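Local atomic coordinates of 4-alpha-glucanotransferase (Corynebacterium glutamicum, PDB entry 5B68), a protein that belongs to the amylomaltase family and joins an N-terminal beta-sandwich domain to a TIM-barrel body. Residues Y185-T190 and V685-L690; L201-S206 and Q371-D376; G212-L217 and G378-I383; Q366-Q371 and L451-G456. All coordinates share one frame; numbering follows the deposited sequence.

Four contacts sample one flank of the TIM barrel, from its strands to its outer helices. Along the chain, interaction 1 spans the other three, joining the loop after strand 177-182 to the chain leading to helix 694-702; interactions 2, 3 and 4 interleave. Interaction 2 pairs helices 198-209 and 349-376, and interaction 3, about 8 Å away between centres, pairs the strands that follow them. Interaction 4 uses helix 349-376 again, sharing Gln371 with interaction 2, and its centre lies about 11 Å from that of interaction 3. Interaction 1 touches interaction 2 through Leu690 and Leu204. Helix layer and strand layer are thus tied together by segments distant in sequence.

Interaction 1 of 4, residues Y185-T190 and V685-L690; sequences YSVRST and VLIESL
Val187 lays its CG1 methyl across the side chain of Ile687 at about a right angle, with Val187 CG1 3.6 Å from Ile687 CG1. The pair is packed in from further sides: Ile687 also rests on Asn203 and Val207 of helix 198-209, and Val187 on Leu650 of helix 650-654. Beside this pair the backbones are tied directly. Ile687 N donates to Arg188 O at 2.9 Å, and the same oxygen receives a CA-H contact from Leu686 CA at 3.3 Å. The other backbone group of Arg188 is used through water: Arg188 N donates to a molecule that in turn donates to Val685 O, and each of these two bonds measures 2.7 Å. The guanidinium of Arg188 has a different task, with NH1 bonded to Gly194 O.

At the solvent end, Glu688 reaches back over the 185-190 segment. Its chain bends at chi2 (87°), which turns CD toward Thr190. Thr190 N then donates to Glu688 OE1 at 3.2 Å, approaching on the syn side but 34° out of the carboxylate plane. The second oxygen, OE2, is linked to Thr190 OG1 by another water, so that the carboxylate holds the backbone of Thr190 directly and its hydroxyl through water. The remaining branch of that threonine is apolar in its contact: Thr190 CG2 packs 3.5 Å from Leu686 CD1, the two side chains crossing at about a right angle. Together these bonds join the loop after the first barrel strand, 177-182, to the chain beyond the last, 645-649, at the seam where a TIM barrel closes on itself.

Interaction 2 of 4, residues L201-S206 and Q371-D376; sequences LGNLAS and QKRAVD
Ser206 OG donates to Asn203 O, one turn back in its own helix, at 2.8 Å, and both residues form part of the surface on which Arg373 lies. The hydroxyl gets there because OG sits between the backbone N and the carbonyl carbon (chi1 71°). Arg373 NH2 comes within 3.3 Å of Ser206 OG, yet the angle is too poor for a hydrogen bond. The guanidinium of Arg373 is spread instead over the backbone: one face looks onto Gly202 C and Asn203 CA, both offset toward the rim, with Asn203 CA 3.5 Å from Arg373 NH1. The side chain of Asn203 runs beside that of Arg373, pointing the same way, and their flat ends are only 15° from parallel. Arg373 also touches a crystal neighbour, so the lattice may have influenced its pose.

Deeper in the interface the contact is made by methyl groups. Ala205 CB and Ala374 CB meet at 3.5 Å, tighter than usual for two carbons. Small residues, Gly202 among them, allow the axes of segments 201-206 and 371-376 to approach to 8.0 Å, nearly parallel at 8°. Leu201 and Ala205 continue inward to Leu216 and Ile383 on the strands beneath. Such closely spaced, parallel helices, each leading into one of two adjacent parallel strands, are characteristic of the outer layer of a TIM barrel.

Interaction 3 of 4, residues G212-L217 and G378-I383; sequences GADFLL and GMSIGI
Met379 fills the hollow alongside residues 213-216, its chain extended beyond CG so that sulfur and methyl run over the neighbouring backbone. SD lies beside Phe215 CA, and the terminal methyl settles with Met379 CE 3.6 Å from Phe215 C and 3.9 Å from Ala213 CB. Val208 and Ala209 of helix 198-209 also pack against this methionine. Where the segments draw together, Asp214 O points at the backbone of 381-382 and is gripped by two N-H groups, Ile381 N and Gly382 N, each at 3.0 Å. These are adjacent parallel strands of the TIM barrel: Phe215 pairs with Gly382 and Leu216 with Ile383, and Leu216 N donates to Gly382 O at 2.9 Å from above the carbonyl plane. Leu216 and Ile383 project from one face, toward helix 198-209. Phe215 points to the other face, its side chain alongside that of Ile381 from the loop just before the strand, with Phe215 CB 3.8 Å from Ile381 CG2; Cys647 and Met384 also touch the phenylalanine. Gly382 adds no side chain beside Phe215. Ahead of the paired residues, Ser380 N donates to Asp214 OD1 at 3.0 Å, on its anti side and 34° out of the carboxylate plane, while OD2 forms a salt bridge with Arg177.

Interaction 4 of 4, residues Q366-Q371 and L451-G456; sequences QLAAAQ and LRHSGG. With SO4 (sulfate ion), chain F.
Ala368 and His453 bring their CA atoms to 5.3 Å where helix 366-371 passes the chain that follows helix 441-452. The imidazole of His453 lies against the helix, with the methyl of Ala368 over one face: Ala368 CB is 3.8 Å from the centroid of the His453 ring and 24° off its normal, a CH-pi contact displaced toward the rim beside CE1 and ND1. Arg452 CG lies over the opposite face, also toward the rim, so aliphatic carbons flank the ring on both faces. Its rotation is further fixed by NE2, which is hydrogen-bonded to Asp364 one turn earlier in the helix.

The carbonyl of His453 is approached from two directions. A water donates to His453 O at 2.7 Å and to Leu367 O at 3.1 Å, bridging helix and loop, while the aliphatic part of Gln371 packs close, with Gln371 CB 3.3 Å from His453 O. The bend at chi2 (73°) turns CD of Gln371 so that its amide can reach the neighbouring chain: OE1 accepts from Ile383 N in strand 382-387, and NE2 makes a weak bond to Ile381 O just before it. Facing a sulfate ion, probably from the crystallisation liquor, Arg452 uses the edge of its guanidinium: NH1 donates to O3 and NH2 to O4, both at 2.9 Å. Gly455, bonded to Ile383 through its backbone, then leads into strand 456-459, a helix-to-strand passage typical of a TIM barrel.

Interaction 1 of 4, residues Y185-T190 and V685-L690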
loop_
_atom_site.group_PDB
_atom_site.type_symbol
_atom_site.label_atom_id
_atom_site.label_comp_id
_atom_site.label_asym_id
_atom_site.label_seq_id
_atom_site.Cartn_x
_atom_site.Cartn_y
_atom_site.Cartn_z
ATOM N N TYR A 185 2.876 15.754 -0.245
ATOM C CA TYR A 185 1.834 16.777 -0.608
ATOM C C TYR A 185 1.923 17.982 0.383
ATOM O O TYR A 185 1.568 19.099 0.052
ATOM C CB TYR A 185 0.402 16.151 -0.532
ATOM C CG TYR A 185 0.093 15.424 0.725
ATOM C CD1 TYR A 185 -0.348 16.130 1.862
ATOM C CD2 TYR A 185 0.305 14.063 0.857
ATOM C CE1 TYR A 185 -0.572 15.498 3.034
ATOM C CE2 TYR A 185 0.084 13.398 2.060
ATOM C CZ TYR A 185 -0.343 14.155 3.148
ATOM O OH TYR A 185 -0.553 13.581 4.350
ATOM N N SER A 186 2.381 17.705 1.594
ATOM C CA SER A 186 2.449 18.737 2.635
ATOM C C SER A 186 3.738 19.530 2.665
ATOM O O SER A 186 3.814 20.498 3.426
ATOM C CB SER A 186 2.237 18.141 4.039
ATOM O OG SER A 186 3.366 17.394 4.536
ATOM N N VAL A 187 4.736 19.135 1.883
ATOM C CA VAL A 187 6.031 19.790 1.898
ATOM C C VAL A 187 6.219 20.598 0.635
ATOM O O VAL A 187 6.192 20.072 -0.450
ATOM C CB VAL A 187 7.179 18.772 1.963
ATOM C CG1 VAL A 187 8.505 19.467 2.180
ATOM C CG2 VAL A 187 6.930 17.763 3.041
ATOM N N ARG A 188 6.457 21.883 0.808
ATOM C CA ARG A 188 6.506 22.803 -0.290
ATOM C C ARG A 188 7.894 23.405 -0.456
ATOM O O ARG A 188 8.628 23.570 0.495
ATOM C CB ARG A 188 5.505 23.934 -0.063
ATOM C CG ARG A 188 4.050 23.574 -0.293
ATOM C CD ARG A 188 3.399 22.955 0.927
ATOM N NE ARG A 188 3.345 23.857 2.062
ATOM C CZ ARG A 188 2.402 24.764 2.277
ATOM N NH1 ARG A 188 1.407 24.921 1.425
ATOM N NH2 ARG A 188 2.459 25.524 3.346
ATOM N N SER A 189 8.232 23.693 -1.700
ATOM C CA SER A 189 9.356 24.531 -2.067
ATOM C C SER A 189 8.820 25.907 -2.406
ATOM O O SER A 189 7.638 26.132 -2.357
ATOM C CB SER A 189 10.101 23.949 -3.259
ATOM O OG SER A 189 9.343 24.032 -4.437
ATOM N N THR A 190 9.696 26.823 -2.762
ATOM C CA THR A 190 9.246 28.144 -3.178
ATOM C C THR A 190 8.363 28.060 -4.417
ATOM O O THR A 190 7.441 28.821 -4.560
ATOM C CB THR A 190 10.418 29.079 -3.458
ATOM O OG1 THR A 190 11.230 28.509 -4.470
ATOM C CG2 THR A 190 11.238 29.242 -2.240
ATOM N N VAL A 685 7.737 25.642 6.794
ATOM C CA VAL A 685 9.148 25.393 6.511
ATOM C C VAL A 685 9.276 24.884 5.081
ATOM O O VAL A 685 8.795 23.767 4.817
ATOM C CB VAL A 685 9.720 24.337 7.483
ATOM C CG1 VAL A 685 11.204 24.137 7.186
ATOM C CG2 VAL A 685 9.480 24.818 8.930
ATOM N N LEU A 686 9.884 25.676 4.204
ATOM C CA LEU A 686 10.135 25.262 2.843
ATOM C C LEU A 686 11.295 24.292 2.746
ATOM O O LEU A 686 12.232 24.348 3.572
ATOM C CB LEU A 686 10.363 26.407 1.899
ATOM C CG LEU A 686 9.224 27.464 1.815
ATOM C CD1 LEU A 686 9.646 28.599 0.867
ATOM C CD2 LEU A 686 7.916 26.854 1.334
ATOM N N ILE A 687 11.338 23.537 1.628
ATOM C CA ILE A 687 12.497 22.619 1.420
ATOM C C ILE A 687 13.812 23.401 1.446
ATOM O O ILE A 687 14.835 22.944 1.995
ATOM C CB ILE A 687 12.383 21.843 0.110
ATOM C CG1 ILE A 687 11.232 20.885 0.231
ATOM C CG2 ILE A 687 13.685 21.094 -0.215
ATOM C CD1 ILE A 687 10.718 20.307 -1.084
ATOM N N GLU A 688 13.768 24.605 0.891
ATOM C CA GLU A 688 14.955 25.437 0.727
ATOM C C GLU A 688 15.546 25.854 2.065
ATOM O O GLU A 688 16.740 26.105 2.159
ATOM C CB GLU A 688 14.658 26.686 -0.125
ATOM C CG GLU A 688 14.587 26.389 -1.612
ATOM C CD GLU A 688 13.214 25.964 -2.057
ATOM O OE1 GLU A 688 12.271 25.803 -1.224
ATOM O OE2 GLU A 688 13.098 25.822 -3.267
ATOM N N SER A 689 14.703 25.923 3.073
ATOM C CA SER A 689 15.104 26.345 4.380
ATOM C C SER A 689 15.422 25.253 5.317
ATOM O O SER A 689 15.703 25.554 6.489
ATOM C CB SER A 689 13.949 27.051 5.046
ATOM O OG SER A 689 13.662 28.177 4.304
ATOM N N LEU A 690 15.231 23.992 4.920
ATOM C CA LEU A 690 15.325 22.923 5.914
ATOM C C LEU A 690 16.629 22.885 6.659
ATOM O O LEU A 690 16.656 22.663 7.899
ATOM C CB LEU A 690 15.140 21.552 5.248
ATOM C CG LEU A 690 13.669 21.158 5.069
ATOM C CD1 LEU A 690 13.579 19.937 4.145
ATOM C CD2 LEU A 690 13.025 20.741 6.375
HETATM O O HOH W 1 6.751 22.842 3.276
HETATM O O HOH W 2 11.852 26.245 -5.488
#

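Interaction 2 of 4, residues L201-S206 and Q371-D376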
loop_
_atom_site.group_PDB
_atom_site.type_symbol
_atom_site.label_atom_id
_atom_site.label_comp_id
_atom_site.label_asym_id
_atom_site.label_seq_id
_atom_site.Cartn_x
_atom_site.Cartn_y
_atom_site.Cartn_z
ATOM N N LEU A 201 9.635 16.190 -4.480
ATOM C CA LEU A 201 10.044 14.830 -4.059
ATOM C C LEU A 201 11.531 14.623 -4.262
ATOM O O LEU A 201 12.297 14.183 -3.347
ATOM C CB LEU A 201 9.224 13.771 -4.805
ATOM C CG LEU A 201 9.547 12.299 -4.529
ATOM C CD1 LEU A 201 9.312 12.024 -3.072
ATOM C CD2 LEU A 201 8.683 11.426 -5.406
ATOM N N GLY A 202 11.986 14.861 -5.477
ATOM C CA GLY A 202 13.388 14.684 -5.785
ATOM C C GLY A 202 14.330 15.670 -5.066
ATOM O O GLY A 202 15.392 15.292 -4.608
ATOM N N ASN A 203 13.859 16.897 -4.888
ATOM C CA ASN A 203 14.576 17.973 -4.206
ATOM C C ASN A 203 14.761 17.574 -2.737
ATOM O O ASN A 203 15.891 17.559 -2.257
ATOM C CB ASN A 203 13.748 19.275 -4.312
ATOM C CG ASN A 203 14.514 20.522 -3.817
ATOM O OD1 ASN A 203 15.669 20.434 -3.327
ATOM N ND2 ASN A 203 13.838 21.678 -3.887
ATOM N N LEU A 204 13.658 17.233 -2.078
ATOM C CA LEU A 204 13.675 16.809 -0.660
ATOM C C LEU A 204 14.615 15.612 -0.528
ATOM O O LEU A 204 15.429 15.580 0.424
ATOM C CB LEU A 204 12.325 16.501 -0.126
ATOM C CG LEU A 204 12.159 16.105 1.334
ATOM C CD1 LEU A 204 12.734 17.151 2.250
ATOM C CD2 LEU A 204 10.733 15.779 1.636
ATOM N N ALA A 205 14.531 14.629 -1.417
ATOM C CA ALA A 205 15.416 13.450 -1.290
ATOM C C ALA A 205 16.851 13.870 -1.328
ATOM O O ALA A 205 17.659 13.426 -0.463
ATOM C CB ALA A 205 15.181 12.409 -2.387
ATOM N N SER A 206 17.155 14.792 -2.247
ATOM C CA SER A 206 18.568 15.182 -2.424
ATOM C C SER A 206 19.027 15.931 -1.166
ATOM O O SER A 206 20.169 15.772 -0.752
ATOM C CB SER A 206 18.845 15.946 -3.728
ATOM O OG SER A 206 18.268 17.219 -3.615
ATOM N N GLN A 371 13.599 9.762 -8.526
ATOM C CA GLN A 371 14.386 8.640 -8.023
ATOM C C GLN A 371 15.834 8.791 -8.444
ATOM O O GLN A 371 16.724 8.475 -7.713
ATOM C CB GLN A 371 13.824 7.287 -8.474
ATOM C CG GLN A 371 14.737 6.105 -8.207
ATOM C CD GLN A 371 14.802 5.718 -6.749
ATOM O OE1 GLN A 371 14.360 6.447 -5.899
ATOM N NE2 GLN A 371 15.380 4.584 -6.470
ATOM N N LYS A 372 16.050 9.261 -9.654
ATOM C CA LYS A 372 17.415 9.460 -10.116
ATOM C C LYS A 372 18.141 10.505 -9.275
ATOM O O LYS A 372 19.281 10.361 -8.950
ATOM C CB LYS A 372 17.425 9.882 -11.578
ATOM C CG LYS A 372 18.793 9.997 -12.199
ATOM C CD LYS A 372 18.674 10.238 -13.689
ATOM C CE LYS A 372 20.001 10.067 -14.380
ATOM N NZ LYS A 372 21.003 10.991 -13.822
ATOM N N ARG A 373 17.424 11.549 -8.919
ATOM C CA ARG A 373 17.986 12.575 -8.083
ATOM C C ARG A 373 18.366 12.030 -6.731
ATOM O O ARG A 373 19.414 12.318 -6.211
ATOM C CB ARG A 373 16.932 13.620 -7.843
ATOM C CG ARG A 373 16.948 14.749 -8.824
ATOM C CD ARG A 373 17.488 15.954 -8.103
ATOM N NE ARG A 373 16.525 17.023 -7.980
ATOM C CZ ARG A 373 16.791 18.150 -7.333
ATOM N NH1 ARG A 373 15.894 19.103 -7.261
ATOM N NH2 ARG A 373 17.971 18.304 -6.759
ATOM N N ALA A 374 17.474 11.232 -6.173
ATOM C CA ALA A 374 17.729 10.644 -4.864
ATOM C C ALA A 374 18.968 9.765 -4.865
ATOM O O ALA A 374 19.815 9.829 -3.990
ATOM C CB ALA A 374 16.529 9.876 -4.388
ATOM N N VAL A 375 19.090 8.906 -5.867
ATOM C CA VAL A 375 20.164 7.984 -5.911
ATOM C C VAL A 375 21.481 8.715 -6.284
ATOM O O VAL A 375 22.533 8.381 -5.772
ATOM C CB VAL A 375 19.872 6.918 -6.970
ATOM C CG1 VAL A 375 21.111 6.061 -7.238
ATOM C CG2 VAL A 375 18.761 6.013 -6.472
ATOM N N ASP A 376 21.419 9.698 -7.167
ATOM C CA ASP A 376 22.641 10.463 -7.525
ATOM C C ASP A 376 23.139 11.321 -6.348
ATOM O O ASP A 376 24.325 11.648 -6.274
ATOM C CB ASP A 376 22.395 11.330 -8.740
ATOM C CG ASP A 376 22.316 10.531 -10.072
ATOM O OD1 ASP A 376 22.673 9.331 -10.151
ATOM O OD2 ASP A 376 21.834 11.168 -11.044
#

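Interaction 3 of 4, residues G212-L217 and G378-I383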
loop_
_atom_site.group_PDB
_atom_site.type_symbol
_atom_site.label_atom_id
_atom_site.label_comp_id
_atom_site.label_asym_id
_atom_site.label_seq_id
_atom_site.Cartn_x
_atom_site.Cartn_y
_atom_site.Cartn_z
ATOM N N GLY A 212 22.828 12.074 5.474
ATOM C CA GLY A 212 22.951 10.674 5.769
ATOM C C GLY A 212 21.779 9.762 5.426
ATOM O O GLY A 212 21.893 8.606 5.579
ATOM N N ALA A 213 20.621 10.317 5.067
ATOM C CA ALA A 213 19.472 9.501 4.777
ATOM C C ALA A 213 19.731 8.629 3.563
ATOM O O ALA A 213 20.205 9.141 2.550
ATOM C CB ALA A 213 18.266 10.405 4.526
ATOM N N ASP A 214 19.355 7.349 3.640
ATOM C CA ASP A 214 19.465 6.414 2.505
ATOM C C ASP A 214 18.110 6.137 1.796
ATOM O O ASP A 214 18.128 5.544 0.686
ATOM C CB ASP A 214 20.130 5.113 2.920
ATOM C CG ASP A 214 21.658 5.179 2.775
ATOM O OD1 ASP A 214 22.099 5.647 1.714
ATOM O OD2 ASP A 214 22.384 4.856 3.761
ATOM N N PHE A 215 17.013 6.596 2.376
ATOM C CA PHE A 215 15.740 6.529 1.705
ATOM C C PHE A 215 14.854 7.690 2.095
ATOM O O PHE A 215 15.057 8.293 3.114
ATOM C CB PHE A 215 15.047 5.202 1.984
ATOM C CG PHE A 215 14.692 4.987 3.409
ATOM C CD1 PHE A 215 13.493 5.421 3.893
ATOM C CD2 PHE A 215 15.539 4.324 4.255
ATOM C CE1 PHE A 215 13.152 5.227 5.198
ATOM C CE2 PHE A 215 15.201 4.123 5.565
ATOM C CZ PHE A 215 14.011 4.568 6.037
ATOM N N LEU A 216 13.881 7.979 1.247
ATOM C CA LEU A 216 12.825 8.906 1.558
ATOM C C LEU A 216 11.480 8.172 1.376
ATOM O O LEU A 216 11.052 7.891 0.266
ATOM C CB LEU A 216 12.879 10.131 0.652
ATOM C CG LEU A 216 11.805 11.154 0.902
ATOM C CD1 LEU A 216 11.982 11.829 2.258
ATOM C CD2 LEU A 216 11.833 12.154 -0.223
ATOM N N LEU A 217 10.885 7.823 2.507
ATOM C CA LEU A 217 9.571 7.137 2.536
ATOM C C LEU A 217 8.538 8.187 2.414
ATOM O O LEU A 217 8.537 9.178 3.170
ATOM C CB LEU A 217 9.406 6.331 3.839
ATOM C CG LEU A 217 8.073 5.758 4.243
ATOM C CD1 LEU A 217 7.590 4.753 3.189
ATOM C CD2 LEU A 217 8.120 5.005 5.542
ATOM N N GLY A 378 23.339 10.087 -3.409
ATOM C CA GLY A 378 23.966 9.096 -2.539
ATOM C C GLY A 378 23.063 8.103 -1.847
ATOM O O GLY A 378 23.538 7.237 -1.094
ATOM N N MET A 379 21.753 8.197 -2.032
ATOM C CA MET A 379 20.881 7.241 -1.368
ATOM C C MET A 379 21.063 5.824 -1.916
ATOM O O MET A 379 21.004 5.608 -3.105
ATOM C CB MET A 379 19.421 7.649 -1.522
ATOM C CG MET A 379 19.032 8.916 -0.803
ATOM S SD MET A 379 17.259 9.043 -0.566
ATOM C CE MET A 379 17.176 10.188 0.802
ATOM N N SER A 380 21.266 4.874 -1.015
ATOM C CA SER A 380 21.324 3.458 -1.339
ATOM C C SER A 380 19.990 2.862 -1.801
ATOM O O SER A 380 19.953 1.956 -2.613
ATOM C CB SER A 380 21.950 2.648 -0.208
ATOM O OG SER A 380 21.057 2.446 0.841
ATOM N N ILE A 381 18.916 3.342 -1.196
ATOM C CA ILE A 381 17.576 2.909 -1.537
ATOM C C ILE A 381 16.838 3.904 -2.423
ATOM O O ILE A 381 16.381 3.551 -3.473
ATOM C CB ILE A 381 16.769 2.665 -0.252
ATOM C CG1 ILE A 381 17.371 1.497 0.503
ATOM C CG2 ILE A 381 15.309 2.408 -0.533
ATOM C CD1 ILE A 381 17.045 1.498 1.967
ATOM N N GLY A 382 16.805 5.163 -2.024
ATOM C CA GLY A 382 16.023 6.134 -2.760
ATOM C C GLY A 382 14.614 6.322 -2.238
ATOM O O GLY A 382 14.371 6.252 -1.067
ATOM N N ILE A 383 13.698 6.639 -3.131
ATOM C CA ILE A 383 12.319 6.767 -2.746
ATOM C C ILE A 383 11.812 5.410 -2.297
ATOM O O ILE A 383 12.041 4.422 -2.960
ATOM C CB ILE A 383 11.455 7.252 -3.918
ATOM C CG1 ILE A 383 12.042 8.530 -4.525
ATOM C CG2 ILE A 383 10.023 7.457 -3.462
ATOM C CD1 ILE A 383 12.409 9.566 -3.506
#

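Interaction 4 of 4, residues Q366-Q371 and L451-G456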
loop_
_atom_site.group_PDB
_atom_site.type_symbol
_atom_site.label_atom_id
_atom_site.label_comp_id
_atom_site.label_asym_id
_atom_site.label_seq_id
_atom_site.Cartn_x
_atom_site.Cartn_y
_atom_site.Cartn_z
ATOM N N GLN A 366 8.479 11.969 -14.359
ATOM C CA GLN A 366 8.827 12.871 -13.257
ATOM C C GLN A 366 9.237 12.074 -12.034
ATOM O O GLN A 366 10.161 12.477 -11.314
ATOM C CB GLN A 366 7.685 13.840 -12.916
ATOM C CG GLN A 366 7.576 14.866 -14.082
ATOM C CD GLN A 366 6.879 16.164 -13.765
ATOM O OE1 GLN A 366 6.474 16.459 -12.635
ATOM N NE2 GLN A 366 6.619 16.921 -14.839
ATOM N N LEU A 367 8.569 10.943 -11.836
ATOM C CA LEU A 367 8.963 10.021 -10.727
ATOM C C LEU A 367 10.295 9.377 -10.976
ATOM O O LEU A 367 11.090 9.217 -10.056
ATOM C CB LEU A 367 7.925 8.935 -10.558
ATOM C CG LEU A 367 6.695 9.266 -9.778
ATOM C CD1 LEU A 367 5.714 8.120 -9.838
ATOM C CD2 LEU A 367 7.112 9.500 -8.306
ATOM N N ALA A 368 10.567 8.974 -12.222
ATOM C CA ALA A 368 11.897 8.481 -12.550
ATOM C C ALA A 368 12.974 9.532 -12.270
ATOM O O ALA A 368 14.021 9.200 -11.751
ATOM C CB ALA A 368 11.982 8.097 -14.003
ATOM N N ALA A 369 12.705 10.787 -12.611
ATOM C CA ALA A 369 13.713 11.830 -12.397
ATOM C C ALA A 369 13.917 12.089 -10.901
ATOM O O ALA A 369 15.060 12.304 -10.486
ATOM C CB ALA A 369 13.318 13.115 -13.090
ATOM N N ALA A 370 12.835 11.982 -10.136
ATOM C CA ALA A 370 12.961 12.114 -8.677
ATOM C C ALA A 370 13.846 10.998 -8.120
ATOM O O ALA A 370 14.710 11.246 -7.244
ATOM C CB ALA A 370 11.638 12.121 -7.960
ATOM N N GLN A 371 13.599 9.762 -8.526
ATOM C CA GLN A 371 14.386 8.640 -8.023
ATOM C C GLN A 371 15.834 8.791 -8.444
ATOM O O GLN A 371 16.724 8.475 -7.713
ATOM C CB GLN A 371 13.824 7.287 -8.474
ATOM C CG GLN A 371 14.737 6.105 -8.207
ATOM C CD GLN A 371 14.802 5.718 -6.749
ATOM O OE1 GLN A 371 14.360 6.447 -5.899
ATOM N NE2 GLN A 371 15.380 4.584 -6.470
ATOM N N LEU A 451 6.807 -0.173 -7.720
ATOM C CA LEU A 451 8.231 -0.375 -7.546
ATOM C C LEU A 451 9.126 0.157 -8.658
ATOM O O LEU A 451 10.319 0.128 -8.528
ATOM C CB LEU A 451 8.519 -1.861 -7.354
ATOM C CG LEU A 451 8.122 -2.384 -5.980
ATOM C CD1 LEU A 451 7.731 -3.838 -6.046
ATOM C CD2 LEU A 451 9.241 -2.163 -4.982
ATOM N N ARG A 452 8.547 0.640 -9.740
ATOM C CA ARG A 452 9.353 0.945 -10.915
ATOM C C ARG A 452 10.417 1.998 -10.664
ATOM O O ARG A 452 11.520 1.885 -11.137
ATOM C CB ARG A 452 8.485 1.373 -12.092
ATOM C CG ARG A 452 9.227 1.305 -13.408
ATOM C CD ARG A 452 8.301 1.555 -14.563
ATOM N NE ARG A 452 7.512 0.391 -14.901
ATOM C CZ ARG A 452 7.980 -0.695 -15.502
ATOM N NH1 ARG A 452 7.164 -1.683 -15.776
ATOM N NH2 ARG A 452 9.251 -0.794 -15.830
ATOM N N HIS A 453 10.052 3.020 -9.915
ATOM C CA HIS A 453 10.943 4.130 -9.655
ATOM C C HIS A 453 11.166 4.300 -8.170
ATOM O O HIS A 453 11.263 5.388 -7.680
ATOM C CB HIS A 453 10.399 5.392 -10.275
ATOM C CG HIS A 453 10.133 5.249 -11.729
ATOM N ND1 HIS A 453 11.119 4.925 -12.625
ATOM C CD2 HIS A 453 8.991 5.356 -12.441
ATOM C CE1 HIS A 453 10.598 4.854 -13.832
ATOM N NE2 HIS A 453 9.308 5.112 -13.747
ATOM N N SER A 454 11.198 3.192 -7.461
ATOM C CA SER A 454 11.429 3.244 -6.042
ATOM C C SER A 454 12.443 2.191 -5.644
ATOM O O SER A 454 12.673 1.248 -6.359
ATOM C CB SER A 454 10.130 3.072 -5.284
ATOM O OG SER A 454 9.643 1.785 -5.449
ATOM N N GLY A 455 13.080 2.413 -4.519
ATOM C CA GLY A 455 14.013 1.428 -3.980
ATOM C C GLY A 455 13.398 0.529 -2.889
ATOM O O GLY A 455 14.059 -0.348 -2.295
ATOM N N GLY A 456 12.158 0.795 -2.523
ATOM C CA GLY A 456 11.488 0.045 -1.497
ATOM C C GLY A 456 10.003 0.271 -1.512
ATOM O O GLY A 456 9.508 1.239 -2.141
HETATM S S SO4 F . 8.882 -4.136 -17.858
HETATM O O1 SO4 F . 8.672 -4.340 -19.315
HETATM O O2 SO4 F . 9.730 -5.202 -17.304
HETATM O O3 SO4 F . 7.517 -4.135 -17.221
HETATM O O4 SO4 F . 9.664 -2.918 -17.687
HETATM O O HOH W 3 10.141 7.796 -7.528
#